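Local coordinates for alpha-1,2-mannosidase from Bacteroides thetaiotaomicron, a protein that probably hydrolyses alpha-mannosides with inversion of configuration, as a calcium-dependent glycoside hydrolase of family 92, in two crystal structures: PDB 2WVY (chain A, 2.26 Å), residues P13-E18 and K620-D625; PDB 2WW2 (chain B, 1.90 Å), residues P13-E18 and K620-D625. Structure 2 is superposed on structure 1 by the backbone atoms of these residues (RMSD 0.62 Å); each is numbered along its deposited sequence.

Structure 1 (2WVY).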
loop_
_atom_site.group_PDB
_atom_site.type_symbol
_atom_site.label_atom_id
_atom_site.label_comp_id
_atom_site.label_asym_id
_atom_site.label_seq_id
_atom_site.Cartn_x
_atom_site.Cartn_y
_atom_site.Cartn_z
ATOM N N PRO A 13 -8.363 4.127 -33.232
ATOM C CA PRO A 13 -7.332 5.119 -32.910
ATOM C C PRO A 13 -7.560 5.848 -31.582
ATOM O O PRO A 13 -6.666 6.575 -31.116
ATOM C CB PRO A 13 -7.404 6.098 -34.091
ATOM C CG PRO A 13 -8.039 5.317 -35.203
ATOM C CD PRO A 13 -9.059 4.447 -34.488
ATOM N N LEU A 14 -8.736 5.670 -30.982
ATOM C CA LEU A 14 -9.032 6.307 -29.692
ATOM C C LEU A 14 -8.534 5.463 -28.523
ATOM O O LEU A 14 -8.647 5.865 -27.368
ATOM C CB LEU A 14 -10.534 6.580 -29.531
ATOM C CG LEU A 14 -11.138 7.512 -30.598
ATOM C CD1 LEU A 14 -12.672 7.433 -30.641
ATOM C CD2 LEU A 14 -10.687 8.923 -30.405
ATOM N N MET A 15 -8.002 4.284 -28.815
ATOM C CA MET A 15 -7.435 3.467 -27.761
ATOM C C MET A 15 -6.264 4.214 -27.085
ATOM O O MET A 15 -5.314 4.626 -27.751
ATOM C CB MET A 15 -7.004 2.102 -28.301
ATOM C CG MET A 15 -6.317 1.205 -27.264
ATOM S SD MET A 15 -5.768 -0.367 -27.983
ATOM C CE MET A 15 -4.727 -1.007 -26.655
ATOM N N GLY A 16 -6.366 4.418 -25.768
ATOM C CA GLY A 16 -5.333 5.138 -24.991
ATOM C C GLY A 16 -5.602 6.634 -24.877
ATOM O O GLY A 16 -4.754 7.419 -24.467
ATOM N N THR A 17 -6.810 7.037 -25.216
ATOM C CA THR A 17 -7.128 8.445 -25.300
ATOM C C THR A 17 -7.861 8.983 -24.037
ATOM O O THR A 17 -8.052 10.194 -23.889
ATOM C CB THR A 17 -7.915 8.682 -26.619
ATOM O OG1 THR A 17 -7.336 9.770 -27.348
ATOM C CG2 THR A 17 -9.409 8.870 -26.398
ATOM N N GLU A 18 -8.257 8.079 -23.135
ATOM C CA GLU A 18 -8.946 8.445 -21.895
ATOM C C GLU A 18 -8.086 8.109 -20.690
ATOM O O GLU A 18 -7.344 7.123 -20.710
ATOM C CB GLU A 18 -10.281 7.715 -21.767
ATOM C CG GLU A 18 -11.106 8.111 -20.543
ATOM C CD GLU A 18 -12.526 7.546 -20.572
ATOM O OE1 GLU A 18 -13.227 7.646 -19.539
ATOM O OE2 GLU A 18 -12.945 7.008 -21.626
ATOM N N LYS A 620 -9.771 3.464 -22.672
ATOM C CA LYS A 620 -8.822 3.236 -21.583
ATOM C C LYS A 620 -8.033 1.954 -21.808
ATOM O O LYS A 620 -7.682 1.257 -20.835
ATOM C CB LYS A 620 -9.551 3.052 -20.254
ATOM C CG LYS A 620 -10.573 4.113 -19.909
ATOM C CD LYS A 620 -10.924 4.016 -18.435
ATOM C CE LYS A 620 -12.361 4.450 -18.164
ATOM N NZ LYS A 620 -12.685 4.354 -16.703
ATOM N N GLY A 621 -7.737 1.640 -23.065
ATOM C CA GLY A 621 -7.259 0.312 -23.428
ATOM C C GLY A 621 -5.989 -0.222 -22.803
ATOM O O GLY A 621 -5.851 -1.432 -22.622
ATOM N N TYR A 622 -5.036 0.654 -22.527
ATOM C CA TYR A 622 -3.871 0.255 -21.772
ATOM C C TYR A 622 -4.168 0.496 -20.279
ATOM O O TYR A 622 -3.973 1.604 -19.795
ATOM C CB TYR A 622 -2.652 1.070 -22.238
ATOM C CG TYR A 622 -2.398 1.039 -23.748
ATOM C CD1 TYR A 622 -1.510 0.114 -24.306
ATOM C CD2 TYR A 622 -3.029 1.938 -24.607
ATOM C CE1 TYR A 622 -1.270 0.077 -25.663
ATOM C CE2 TYR A 622 -2.797 1.899 -25.975
ATOM C CZ TYR A 622 -1.915 0.973 -26.490
ATOM O OH TYR A 622 -1.667 0.923 -27.845
ATOM N N CYS A 623 -4.650 -0.522 -19.555
ATOM C CA CYS A 623 -5.115 -0.339 -18.150
ATOM C C CYS A 623 -4.007 -0.416 -17.133
ATOM O O CYS A 623 -4.240 -0.146 -15.958
ATOM C CB CYS A 623 -6.139 -1.400 -17.685
ATOM S SG CYS A 623 -7.145 -2.203 -18.893
ATOM N N GLY A 624 -2.832 -0.863 -17.551
ATOM C CA GLY A 624 -1.713 -0.945 -16.625
ATOM C C GLY A 624 -1.457 0.461 -16.137
ATOM O O GLY A 624 -1.409 1.394 -16.937
ATOM N N ASP A 625 -1.313 0.632 -14.828
ATOM C CA ASP A 625 -1.110 1.964 -14.267
ATOM C C ASP A 625 0.097 2.644 -14.900
ATOM O O ASP A 625 0.104 3.855 -15.115
ATOM C CB ASP A 625 -0.934 1.887 -12.748
ATOM C CG ASP A 625 -2.079 1.155 -12.070
ATOM O OD1 ASP A 625 -3.255 1.448 -12.411
ATOM O OD2 ASP A 625 -1.800 0.284 -11.208
#
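E18 rests on the K620 chain, and its OE2 shares a hydrogen bond with S619 OG. E18 CG is anti to the backbone N (chi1 -176°), and the extended chain slants across K620. E18 OE1 meets K620 CE at 3.6 Å. M15 crosses Y622 at about a right angle. Its CE makes a CH-pi contact over one ring face, 3.6 Å from the centroid. M15 SD lies obliquely to the ring, a Met-aromatic contact. G621 has no side chain, so M15 can pass close to it. G16, in a type II turn from L14 to T17, brings its CA to Y622 CD2 at 4.0 Å. The contact joins two loops. One precedes strand 40-44 in the N-terminal domain; the other links helices 600-613 and 632-640 in the catalytic domain. Y622 OH is hydrogen-bonded to S632 OG.

Structure 2 (2WW2). With NA (sodium ion), chain C.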
loop_
_atom_site.group_PDB
_atom_site.type_symbol
_atom_site.label_atom_id
_atom_site.label_comp_id
_atom_site.label_asym_id
_atom_site.label_seq_id
_atom_site.Cartn_x
_atom_site.Cartn_y
_atom_site.Cartn_z
ATOM N N PRO B 13 -8.092 4.470 -33.331
ATOM C CA PRO B 13 -7.047 5.459 -33.028
ATOM C C PRO B 13 -7.290 6.127 -31.678
ATOM O O PRO B 13 -6.412 6.807 -31.156
ATOM C CB PRO B 13 -7.189 6.487 -34.151
ATOM C CG PRO B 13 -7.906 5.749 -35.281
ATOM C CD PRO B 13 -8.881 4.851 -34.510
ATOM N N LEU B 14 -8.479 5.937 -31.111
ATOM C CA LEU B 14 -8.744 6.460 -29.762
ATOM C C LEU B 14 -8.470 5.463 -28.638
ATOM O O LEU B 14 -8.731 5.765 -27.463
ATOM C CB LEU B 14 -10.188 6.916 -29.665
ATOM C CG LEU B 14 -10.471 8.167 -30.476
ATOM C CD1 LEU B 14 -11.974 8.453 -30.520
ATOM C CD2 LEU B 14 -9.691 9.355 -29.894
ATOM N N MET B 15 -7.956 4.284 -28.977
ATOM C CA MET B 15 -7.633 3.298 -27.950
ATOM C C MET B 15 -6.688 3.902 -26.932
ATOM O O MET B 15 -5.644 4.427 -27.302
ATOM C CB MET B 15 -6.971 2.060 -28.544
ATOM C CG MET B 15 -6.429 1.107 -27.481
ATOM S SD MET B 15 -5.736 -0.414 -28.138
ATOM C CE MET B 15 -4.784 -1.016 -26.739
ATOM N N GLY B 16 -7.041 3.812 -25.655
ATOM C CA GLY B 16 -6.180 4.337 -24.583
ATOM C C GLY B 16 -6.116 5.869 -24.526
ATOM O O GLY B 16 -5.318 6.440 -23.777
ATOM N N THR B 17 -6.955 6.555 -25.300
ATOM C CA THR B 17 -6.977 8.024 -25.229
ATOM C C THR B 17 -7.247 8.542 -23.793
ATOM O O THR B 17 -6.840 9.654 -23.430
ATOM C CB THR B 17 -7.967 8.647 -26.245
ATOM O OG1 THR B 17 -7.711 10.048 -26.358
ATOM C CG2 THR B 17 -9.436 8.432 -25.821
ATOM N N GLU B 18 -7.935 7.745 -22.976
ATOM C CA GLU B 18 -8.156 8.101 -21.563
ATOM C C GLU B 18 -7.232 7.310 -20.621
ATOM O O GLU B 18 -7.362 7.402 -19.393
ATOM C CB GLU B 18 -9.608 7.832 -21.158
ATOM C CG GLU B 18 -10.645 8.685 -21.883
ATOM C CD GLU B 18 -12.047 8.473 -21.317
ATOM O OE1 GLU B 18 -12.717 7.498 -21.706
ATOM O OE2 GLU B 18 -12.487 9.286 -20.482
ATOM N N LYS B 620 -10.022 3.493 -22.660
ATOM C CA LYS B 620 -9.103 3.204 -21.544
ATOM C C LYS B 620 -8.315 1.919 -21.739
ATOM O O LYS B 620 -8.017 1.216 -20.762
ATOM C CB LYS B 620 -9.873 3.155 -20.223
ATOM C CG LYS B 620 -10.639 4.450 -19.971
ATOM C CD LYS B 620 -11.527 4.375 -18.738
ATOM C CE LYS B 620 -12.458 5.579 -18.715
ATOM N NZ LYS B 620 -13.266 5.604 -17.470
ATOM N N GLY B 621 -7.951 1.633 -22.994
ATOM C CA GLY B 621 -7.440 0.313 -23.385
ATOM C C GLY B 621 -6.019 -0.078 -23.020
ATOM O O GLY B 621 -5.658 -1.260 -23.126
ATOM N N TYR B 622 -5.199 0.895 -22.626
ATOM C CA TYR B 622 -3.878 0.599 -22.036
ATOM C C TYR B 622 -4.045 0.691 -20.521
ATOM O O TYR B 622 -3.746 1.733 -19.911
ATOM C CB TYR B 622 -2.818 1.594 -22.532
ATOM C CG TYR B 622 -2.420 1.381 -23.987
ATOM C CD1 TYR B 622 -1.510 0.386 -24.332
ATOM C CD2 TYR B 622 -2.947 2.177 -25.010
ATOM C CE1 TYR B 622 -1.123 0.170 -25.659
ATOM C CE2 TYR B 622 -2.576 1.970 -26.350
ATOM C CZ TYR B 622 -1.661 0.956 -26.658
ATOM O OH TYR B 622 -1.273 0.735 -27.960
ATOM N N CYS B 623 -4.587 -0.382 -19.927
ATOM C CA CYS B 623 -5.095 -0.351 -18.543
ATOM C C CYS B 623 -4.043 -0.150 -17.464
ATOM O O CYS B 623 -4.328 0.490 -16.445
ATOM C CB CYS B 623 -5.907 -1.616 -18.211
ATOM S SG CYS B 623 -7.195 -1.986 -19.417
ATOM N N GLY B 624 -2.853 -0.707 -17.666
ATOM C CA GLY B 624 -1.773 -0.559 -16.686
ATOM C C GLY B 624 -1.570 0.899 -16.266
ATOM O O GLY B 624 -1.432 1.787 -17.121
ATOM N N ASP B 625 -1.550 1.148 -14.951
ATOM C CA ASP B 625 -1.291 2.491 -14.424
ATOM C C ASP B 625 0.018 3.050 -14.991
ATOM O O ASP B 625 0.181 4.259 -15.154
ATOM C CB ASP B 625 -1.173 2.448 -12.900
ATOM C CG ASP B 625 -2.522 2.341 -12.216
ATOM O OD1 ASP B 625 -3.569 2.643 -12.857
ATOM O OD2 ASP B 625 -2.526 1.954 -11.028
HETATM NA NA NA C . -2.551 3.391 -18.545
HETATM O O HOH W 1 -4.413 3.208 -17.031
HETATM O O HOH W 2 -1.277 5.135 -17.266
#
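A sodium ion is bound by Y622 O at 2.5 Å and G624 O at 2.4 Å. Waters 1 and 2, S19 O and D627 O complete six ligands. Water 1 also donates to C623 O and water 2 to D625 O. E18 rests on the K620 chain, and its OE1 shares a hydrogen bond with S619 OG. E18 CG is anti to the carbonyl carbon (chi1 -64°), and the extended chain slants across K620. E18 OE1 meets K620 CE at 3.6 Å. M15 crosses Y622 at about a right angle. Its CE makes a CH-pi contact over one ring face, 3.8 Å from the centroid. M15 SD lies obliquely to the ring, a Met-aromatic contact. G621 has no side chain, so M15 can pass close to it. G16, in a type II turn from L14 to T17, brings its CA to Y622 CD2 at 3.9 Å.

How the two compare
The main difference is the sodium ion, modelled in structure 2 alone. It touches Y622(B), C623(B) and G624(B), and takes the backbone oxygens of Y622(B) and G624(B) as ligands. In structure 1 no ion or ligand is modelled at that place. The CA atoms of Y622(A) and G624(A) and their counterparts coincide within the error. The side chains of M15(A), Y622(A) and their counterparts also keep their place, and the methionine stays on the ring. The backbone difference lies in the other loop. Psi goes from 149° in E18(A) to 6° in E18(B), which turns the chain differently after E18(B). In structure 2 the O of S19(B) is a sodium ligand, so the turn may be linked to ion binding, though two crystals differ in more than one thing. The CA atoms of G16(A) and G16(B) stand 1.2 Å apart after superposition, yet G16(B) still touches Y622(B). The side chain turns too, from chi1 -176° in E18(A) to -64° in E18(B). The CD atoms of E18(A) and E18(B) stand 1.3 Å apart, and the place of OE1 of E18(A) is left. OE1 of E18 still meets CE of K620, at 3.6 Å in E18(A) with K620(A) and in E18(B) with K620(B). K620(B) is shifted within its rotamer, with NZ of K620(A) and NZ of K620(B) 1.6 Å apart.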